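Side-chain contacts in putative Semialdehyde dehydrogenase (Oryza sativa, PDB 2CVO), which probably catalyses the NADPH-dependent reduction of N-acetyl-L-glutamyl 5-phosphate to the corresponding semialdehyde, a step of arginine biosynthesis in the chloroplast: residues Ala37-Val40 / Arg41-Asn45; Val180-Lys184 / Ala185-Lys189; Thr215-Glu219 / Gly220-Tyr224. All coordinates share one frame; numbering follows the deposited sequence.

Interaction 1. Residues Ala37-Val40 / Arg41-Asn45; sequences AEIV and RLLAN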
loop_
_atom_site.group_PDB
_atom_site.type_symbol
_atom_site.label_atom_id
_atom_site.label_comp_id
_atom_site.label_asym_id
_atom_site.label_seq_id
_atom_site.Cartn_x
_atom_site.Cartn_y
_atom_site.Cartn_z
ATOM N N ALA A 37 -2.281 -22.672 2.361
ATOM C CA ALA A 37 -1.051 -22.193 1.752
ATOM C C ALA A 37 0.002 -22.004 2.838
ATOM O O ALA A 37 1.153 -22.401 2.662
ATOM C CB ALA A 37 -1.299 -20.878 1.012
ATOM N N GLU A 38 -0.386 -21.407 3.962
ATOM C CA GLU A 38 0.565 -21.190 5.052
ATOM C C GLU A 38 1.090 -22.501 5.630
ATOM O O GLU A 38 2.266 -22.606 5.985
ATOM C CB GLU A 38 -0.058 -20.353 6.171
ATOM C CG GLU A 38 0.078 -18.847 5.990
ATOM C CD GLU A 38 1.522 -18.398 5.794
ATOM O OE1 GLU A 38 2.037 -18.544 4.668
ATOM O OE2 GLU A 38 2.147 -17.906 6.760
ATOM N N ILE A 39 0.220 -23.497 5.731
ATOM C CA ILE A 39 0.629 -24.797 6.254
ATOM C C ILE A 39 1.695 -25.390 5.337
ATOM O O ILE A 39 2.718 -25.895 5.802
ATOM C CB ILE A 39 -0.586 -25.745 6.362
ATOM C CG1 ILE A 39 -1.521 -25.227 7.458
ATOM C CG2 ILE A 39 -0.132 -27.168 6.661
ATOM C CD1 ILE A 39 -2.823 -25.989 7.592
ATOM N N VAL A 40 1.465 -25.307 4.029
ATOM C CA VAL A 40 2.424 -25.823 3.058
ATOM C C VAL A 40 3.766 -25.116 3.233
ATOM O O VAL A 40 4.812 -25.758 3.333
ATOM C CB VAL A 40 1.907 -25.619 1.611
ATOM C CG1 VAL A 40 2.996 -25.971 0.601
ATOM C CG2 VAL A 40 0.674 -26.496 1.375
ATOM N N ARG A 41 3.743 -23.789 3.281
ATOM C CA ARG A 41 4.981 -23.036 3.448
ATOM C C ARG A 41 5.729 -23.457 4.717
ATOM O O ARG A 41 6.952 -23.649 4.702
ATOM C CB ARG A 41 4.686 -21.534 3.497
ATOM C CG ARG A 41 5.933 -20.665 3.575
ATOM C CD ARG A 41 5.572 -19.191 3.632
ATOM N NE ARG A 41 4.892 -18.825 4.873
ATOM C CZ ARG A 41 5.510 -18.599 6.029
ATOM N NH1 ARG A 41 6.828 -18.699 6.113
ATOM N NH2 ARG A 41 4.809 -18.261 7.101
ATOM N N LEU A 42 5.000 -23.612 5.813
ATOM C CA LEU A 42 5.631 -23.997 7.069
ATOM C C LEU A 42 6.180 -25.421 7.072
ATOM O O LEU A 42 7.299 -25.655 7.529
ATOM C CB LEU A 42 4.654 -23.813 8.233
ATOM C CG LEU A 42 4.183 -22.376 8.495
ATOM C CD1 LEU A 42 3.219 -22.369 9.672
ATOM C CD2 LEU A 42 5.378 -21.475 8.779
ATOM N N LEU A 43 5.411 -26.376 6.562
ATOM C CA LEU A 43 5.879 -27.754 6.561
ATOM C C LEU A 43 7.070 -28.002 5.634
ATOM O O LEU A 43 7.839 -28.937 5.850
ATOM C CB LEU A 43 4.730 -28.714 6.233
ATOM C CG LEU A 43 3.588 -28.731 7.259
ATOM C CD1 LEU A 43 2.645 -29.899 6.970
ATOM C CD2 LEU A 43 4.159 -28.843 8.668
ATOM N N ALA A 44 7.235 -27.172 4.609
ATOM C CA ALA A 44 8.373 -27.334 3.708
ATOM C C ALA A 44 9.628 -27.044 4.522
ATOM O O ALA A 44 10.743 -27.386 4.131
ATOM C CB ALA A 44 8.273 -26.360 2.546
ATOM N N ASN A 45 9.429 -26.406 5.667
ATOM C CA ASN A 45 10.523 -26.054 6.559
ATOM C C ASN A 45 10.635 -27.102 7.667
ATOM O O ASN A 45 11.600 -27.116 8.434
ATOM C CB ASN A 45 10.252 -24.681 7.182
ATOM C CG ASN A 45 11.408 -24.179 8.030
ATOM O OD1 ASN A 45 11.255 -23.237 8.809
ATOM N ND2 ASN A 45 12.575 -24.796 7.873
#
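Within helix 34-43, the crossover helix of the beta-alpha-beta unit that opens the Rossmann-type NAD-binding domain, Glu38 and Arg41 form a bidentate salt bridge along one face. The arginine presents the side of its guanidinium: NE donates to Glu38 OE1 at 2.9 Å and NH2 of Arg41 to Glu38 OE2 at 2.7 Å, both bonds nearly straight. Each oxygen is approached on its syn side, and the two planes lie 24° apart. Arg41 has CG anti to the backbone N (chi1 -176°) and then bends at chi3, which turns NE back toward the glutamate. With an alanine at Arg41 both donors are gone, and the buried Glu38 carboxylate, still met by Arg260 at OE2, would probably turn more easily. On another face Ile39 and Leu43 run side by side, CG2 of the former 3.9 Å from CD1 of the latter, while Leu43 N donates a hydrogen bond to Ile39 O. The Arg260 contact is a second salt bridge, and Tyr361 makes a cation-pi contact with Arg41. The charged pair packs against Val336 of helix 336-351, whereas Val40 and Leu43 rest on strand 49-55, and Ile39 and Leu43 also meet Phe94 of strand 92-94.

Interaction 2. Residues Val180-Lys184 / Ala185-Lys189; sequences VPLIK and AKLIK
Ile188 swings its ethyl arm back onto the end of helix 170-184 because CG1 stands between the backbone N and the carbonyl carbon (chi1 63°) and the chain then runs extended to CD1. That methyl settles against Ile183, 3.8 Å from its CG1, and also reaches CB of Leu182 at 4.1 Å, bridging two successive residues of the last turn. Ile183 has its own CG1 anti to the carbonyl carbon (chi1 -68°), which places it where CD1 of Ile188 lands, and the two isoleucine side chains meet at a slant. Leu187 and Leu182 cross at about a right angle, with CD1 of Leu187 4.1 Å from CD2 of Leu182.

The backbone of the turn is a Schellman motif, flanked by this leucine pair. Lys186 takes a positive phi of 61°, which ends the helix and turns two amides back into its last turn. Leu187 N reaches Leu182 O at 3.0 Å. The bond from Lys186 N to Ile183 O, 2.8 Å long, comes from above the carbonyl plane. Ala185 N still makes a helical bond to Pro181 O, an oxygen to which His282 NE2 adds a weak one.

Leu182 and Leu187 pack on helix 276-287, Ile183 on helix 231-243, and Ile188 on Val268 of strand 262-269, before the loop runs on to strand 194-200. The chemistry divides accordingly: amides of Ala185, Lys186 and Leu187 take up the carbonyls of Pro181, Ile183 and Leu182, while the adjoining apolar side chains close the turn by van der Waals packing.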
loop_
_atom_site.group_PDB
_atom_site.type_symbol
_atom_site.label_atom_id
_atom_site.label_comp_id
_atom_site.label_asym_id
_atom_site.label_seq_id
_atom_site.Cartn_x
_atom_site.Cartn_y
_atom_site.Cartn_z
ATOM N N VAL A 180 -4.647 -13.635 30.242
ATOM C CA VAL A 180 -4.895 -14.798 31.089
ATOM C C VAL A 180 -4.000 -14.864 32.336
ATOM O O VAL A 180 -4.501 -14.947 33.455
ATOM C CB VAL A 180 -4.777 -16.110 30.274
ATOM C CG1 VAL A 180 -4.907 -17.327 31.193
ATOM C CG2 VAL A 180 -5.874 -16.147 29.217
ATOM N N PRO A 181 -2.671 -14.825 32.169
ATOM C CA PRO A 181 -1.832 -14.887 33.371
ATOM C C PRO A 181 -2.050 -13.710 34.318
ATOM O O PRO A 181 -2.016 -13.875 35.535
ATOM C CB PRO A 181 -0.413 -14.926 32.801
ATOM C CG PRO A 181 -0.548 -14.180 31.504
ATOM C CD PRO A 181 -1.840 -14.736 30.957
ATOM N N LEU A 182 -2.280 -12.524 33.762
ATOM C CA LEU A 182 -2.498 -11.339 34.583
ATOM C C LEU A 182 -3.781 -11.454 35.390
ATOM O O LEU A 182 -3.842 -11.013 36.542
ATOM C CB LEU A 182 -2.545 -10.076 33.712
ATOM C CG LEU A 182 -1.215 -9.668 33.066
ATOM C CD1 LEU A 182 -1.408 -8.430 32.198
ATOM C CD2 LEU A 182 -0.182 -9.407 34.156
ATOM N N ILE A 183 -4.810 -12.041 34.786
ATOM C CA ILE A 183 -6.077 -12.211 35.473
ATOM C C ILE A 183 -5.923 -13.275 36.557
ATOM O O ILE A 183 -6.395 -13.097 37.678
ATOM C CB ILE A 183 -7.203 -12.621 34.492
ATOM C CG1 ILE A 183 -7.513 -11.461 33.546
ATOM C CG2 ILE A 183 -8.458 -13.003 35.259
ATOM C CD1 ILE A 183 -8.607 -11.766 32.537
ATOM N N LYS A 184 -5.253 -14.377 36.228
ATOM C CA LYS A 184 -5.046 -15.443 37.206
ATOM C C LYS A 184 -4.290 -14.899 38.413
ATOM O O LYS A 184 -4.546 -15.301 39.545
ATOM C CB LYS A 184 -4.249 -16.602 36.595
ATOM C CG LYS A 184 -4.985 -17.393 35.529
ATOM C CD LYS A 184 -4.112 -18.524 34.996
ATOM C CE LYS A 184 -4.829 -19.336 33.922
ATOM N NZ LYS A 184 -3.958 -20.402 33.335
ATOM N N ALA A 185 -3.360 -13.983 38.155
ATOM C CA ALA A 185 -2.547 -13.377 39.202
ATOM C C ALA A 185 -3.309 -12.282 39.947
ATOM O O ALA A 185 -2.806 -11.716 40.917
ATOM C CB ALA A 185 -1.262 -12.806 38.595
ATOM N N LYS A 186 -4.520 -11.985 39.490
ATOM C CA LYS A 186 -5.350 -10.963 40.125
ATOM C C LYS A 186 -4.666 -9.601 40.091
ATOM O O LYS A 186 -4.852 -8.786 40.996
ATOM C CB LYS A 186 -5.625 -11.349 41.581
ATOM C CG LYS A 186 -5.917 -12.828 41.773
ATOM C CD LYS A 186 -7.310 -13.185 41.314
ATOM C CE LYS A 186 -8.310 -12.920 42.422
ATOM N NZ LYS A 186 -7.968 -13.735 43.625
ATOM N N LEU A 187 -3.867 -9.360 39.055
ATOM C CA LEU A 187 -3.163 -8.090 38.926
ATOM C C LEU A 187 -4.004 -7.028 38.219
ATOM O O LEU A 187 -3.761 -5.835 38.383
ATOM C CB LEU A 187 -1.831 -8.297 38.197
ATOM C CG LEU A 187 -0.832 -9.168 38.972
ATOM C CD1 LEU A 187 0.468 -9.289 38.197
ATOM C CD2 LEU A 187 -0.581 -8.556 40.346
ATOM N N ILE A 188 -4.984 -7.464 37.427
ATOM C CA ILE A 188 -5.883 -6.541 36.738
ATOM C C ILE A 188 -7.309 -6.967 37.057
ATOM O O ILE A 188 -7.565 -8.125 37.388
ATOM C CB ILE A 188 -5.719 -6.557 35.190
ATOM C CG1 ILE A 188 -6.089 -7.931 34.635
ATOM C CG2 ILE A 188 -4.301 -6.163 34.801
ATOM C CD1 ILE A 188 -6.056 -8.004 33.119
ATOM N N LYS A 189 -8.234 -6.024 36.956
ATOM C CA LYS A 189 -9.632 -6.295 37.236
ATOM C C LYS A 189 -10.321 -6.736 35.948
ATOM O O LYS A 189 -9.839 -6.451 34.851
ATOM C CB LYS A 189 -10.268 -5.037 37.824
ATOM C CG LYS A 189 -9.483 -4.549 39.035
ATOM C CD LYS A 189 -9.613 -3.060 39.293
ATOM C CE LYS A 189 -10.890 -2.723 40.022
ATOM N NZ LYS A 189 -10.802 -1.365 40.638
#

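Interaction 3. Residues Thr215-Glu219 / Gly220-Tyr224; sequences TEIAE and GIHAY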
loop_
_atom_site.group_PDB
_atom_site.type_symbol
_atom_site.label_atom_id
_atom_site.label_comp_id
_atom_site.label_asym_id
_atom_site.label_seq_id
_atom_site.Cartn_x
_atom_site.Cartn_y
_atom_site.Cartn_z
ATOM N N THR A 215 -8.956 -1.924 -4.226
ATOM C CA THR A 215 -9.516 -0.579 -4.337
ATOM C C THR A 215 -10.418 -0.201 -3.164
ATOM O O THR A 215 -10.545 0.976 -2.824
ATOM C CB THR A 215 -10.328 -0.422 -5.648
ATOM O OG1 THR A 215 -11.254 -1.514 -5.770
ATOM C CG2 THR A 215 -9.397 -0.416 -6.860
ATOM N N GLU A 216 -11.040 -1.198 -2.544
ATOM C CA GLU A 216 -11.942 -0.948 -1.427
ATOM C C GLU A 216 -11.226 -0.978 -0.079
ATOM O O GLU A 216 -11.765 -0.503 0.921
ATOM C CB GLU A 216 -13.062 -1.990 -1.413
ATOM C CG GLU A 216 -13.914 -2.059 -2.674
ATOM C CD GLU A 216 -14.852 -0.874 -2.830
ATOM O OE1 GLU A 216 -15.529 -0.507 -1.848
ATOM O OE2 GLU A 216 -14.925 -0.315 -3.943
ATOM N N ILE A 217 -10.012 -1.525 -0.059
ATOM C CA ILE A 217 -9.241 -1.653 1.175
ATOM C C ILE A 217 -8.030 -0.728 1.293
ATOM O O ILE A 217 -7.788 -0.144 2.350
ATOM C CB ILE A 217 -8.729 -3.105 1.354
ATOM C CG1 ILE A 217 -9.896 -4.067 1.614
ATOM C CG2 ILE A 217 -7.721 -3.163 2.492
ATOM C CD1 ILE A 217 -10.598 -3.871 2.971
ATOM N N ALA A 218 -7.261 -0.619 0.217
ATOM C CA ALA A 218 -6.054 0.199 0.214
ATOM C C ALA A 218 -6.262 1.648 0.635
ATOM O O ALA A 218 -7.275 2.270 0.299
ATOM C CB ALA A 218 -5.399 0.151 -1.170
ATOM N N GLU A 219 -5.287 2.170 1.376
ATOM C CA GLU A 219 -5.297 3.552 1.842
ATOM C C GLU A 219 -6.528 3.923 2.656
ATOM O O GLU A 219 -7.078 5.015 2.504
ATOM C CB GLU A 219 -5.157 4.502 0.643
ATOM C CG GLU A 219 -3.804 4.392 -0.067
ATOM C CD GLU A 219 -2.645 4.782 0.844
ATOM O OE1 GLU A 219 -2.629 5.936 1.324
ATOM O OE2 GLU A 219 -1.755 3.940 1.084
ATOM N N GLY A 220 -6.955 3.014 3.527
ATOM C CA GLY A 220 -8.114 3.285 4.355
ATOM C C GLY A 220 -8.297 2.204 5.395
ATOM O O GLY A 220 -7.737 1.110 5.267
ATOM N N ILE A 221 -9.062 2.515 6.437
ATOM C CA ILE A 221 -9.335 1.556 7.497
ATOM C C ILE A 221 -10.753 1.771 7.994
ATOM O O ILE A 221 -11.357 2.810 7.737
ATOM C CB ILE A 221 -8.387 1.728 8.712
ATOM C CG1 ILE A 221 -8.637 3.081 9.383
ATOM C CG2 ILE A 221 -6.937 1.590 8.274
ATOM C CD1 ILE A 221 -7.791 3.318 10.629
ATOM N N HIS A 222 -11.277 0.784 8.708
ATOM C CA HIS A 222 -12.617 0.876 9.268
ATOM C C HIS A 222 -12.841 -0.244 10.265
ATOM O O HIS A 222 -12.212 -1.302 10.178
ATOM C CB HIS A 222 -13.688 0.789 8.175
ATOM C CG HIS A 222 -13.661 -0.491 7.393
ATOM N ND1 HIS A 222 -12.860 -0.672 6.285
ATOM C CD2 HIS A 222 -14.349 -1.647 7.552
ATOM C CE1 HIS A 222 -13.057 -1.884 5.793
ATOM N NE2 HIS A 222 -13.956 -2.497 6.544
ATOM N N ALA A 223 -13.738 0.002 11.212
ATOM C CA ALA A 223 -14.078 -0.994 12.212
ATOM C C ALA A 223 -15.133 -1.911 11.604
ATOM O O ALA A 223 -15.762 -1.564 10.604
ATOM C CB ALA A 223 -14.636 -0.312 13.468
ATOM N N TYR A 224 -15.313 -3.086 12.200
ATOM C CA TYR A 224 -16.321 -4.037 11.745
ATOM C C TYR A 224 -16.759 -4.911 12.921
ATOM O O TYR A 224 -16.197 -4.820 14.010
ATOM C CB TYR A 224 -15.787 -4.912 10.598
ATOM C CG TYR A 224 -14.631 -5.827 10.959
ATOM C CD1 TYR A 224 -13.324 -5.346 11.013
ATOM C CD2 TYR A 224 -14.847 -7.184 11.218
ATOM C CE1 TYR A 224 -12.252 -6.194 11.306
ATOM C CE2 TYR A 224 -13.784 -8.041 11.516
ATOM C CZ TYR A 224 -12.490 -7.539 11.555
ATOM O OH TYR A 224 -11.433 -8.382 11.830
#
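From Ile217 to Gly220 the backbone leaves short helix 214-217 and turns into an extended run that becomes the weakly bonded strand 222-223. Ala218 is the first residue outside helical geometry, and Glu219 follows with a positive phi of 57°. Gly220 is then extended, with phi -172°; a CB here would come about 3.0 Å from Glu219 O, so a side chain would probably be crowded. The oxygens of Ile217 and Gly220 lie 3.2 Å apart, two acceptors close together with no bond between them; Arg305 NH1 of the third subunit makes a weak hydrogen bond to Ile217 O.

Side chains meet sparsely across this turn. Ile217 brings its CD1 methyl to the edge of the His222 imidazole, near the ring plane, at 4.2 Å from CE1. The ring stands on the same side as the isoleucine because His222 has CG between the backbone N and the carbonyl carbon (chi1 60°). Ile217 also packs on Leu255 of the neighbouring strand 250-256.

The polar ends of His222 and Glu219 are held by other subunits. His222 ND1 accepts a hydrogen bond from Arg305 NH2 of the third subunit, whose His303 stacks on the ring, and Glu219 OE1 accepts one from Lys259 N of that subunit. Tyr214 OH of the second subunit is hydrogen-bonded to Glu219 OE2. Within the turn the chemistry is thus a slight apolar touch, and the directional bonding of these two side chains belongs to the subunit interfaces.

The three contacts are local and separate: interactions 1 and 2 have centres 35 Å apart on opposite sides of the chain's centre, and interactions 1 and 3 approach no nearer than about 17 Å between nearest atoms. Interaction 1 is buried in the NAD-binding domain, whereas interactions 2 and 3 share the dimerisation domain but hold different elements of it. In the C-terminal half of helix 34-43, interaction 1 relies on an ion pair plus regular helical bonds. At a partly exposed helix end, 180-189 combines backbone capping with aliphatic packing. The turn 215-224 has no clear internal hydrogen bond; it is buried by other subunits, while no other chain of the assembly touches 180-189.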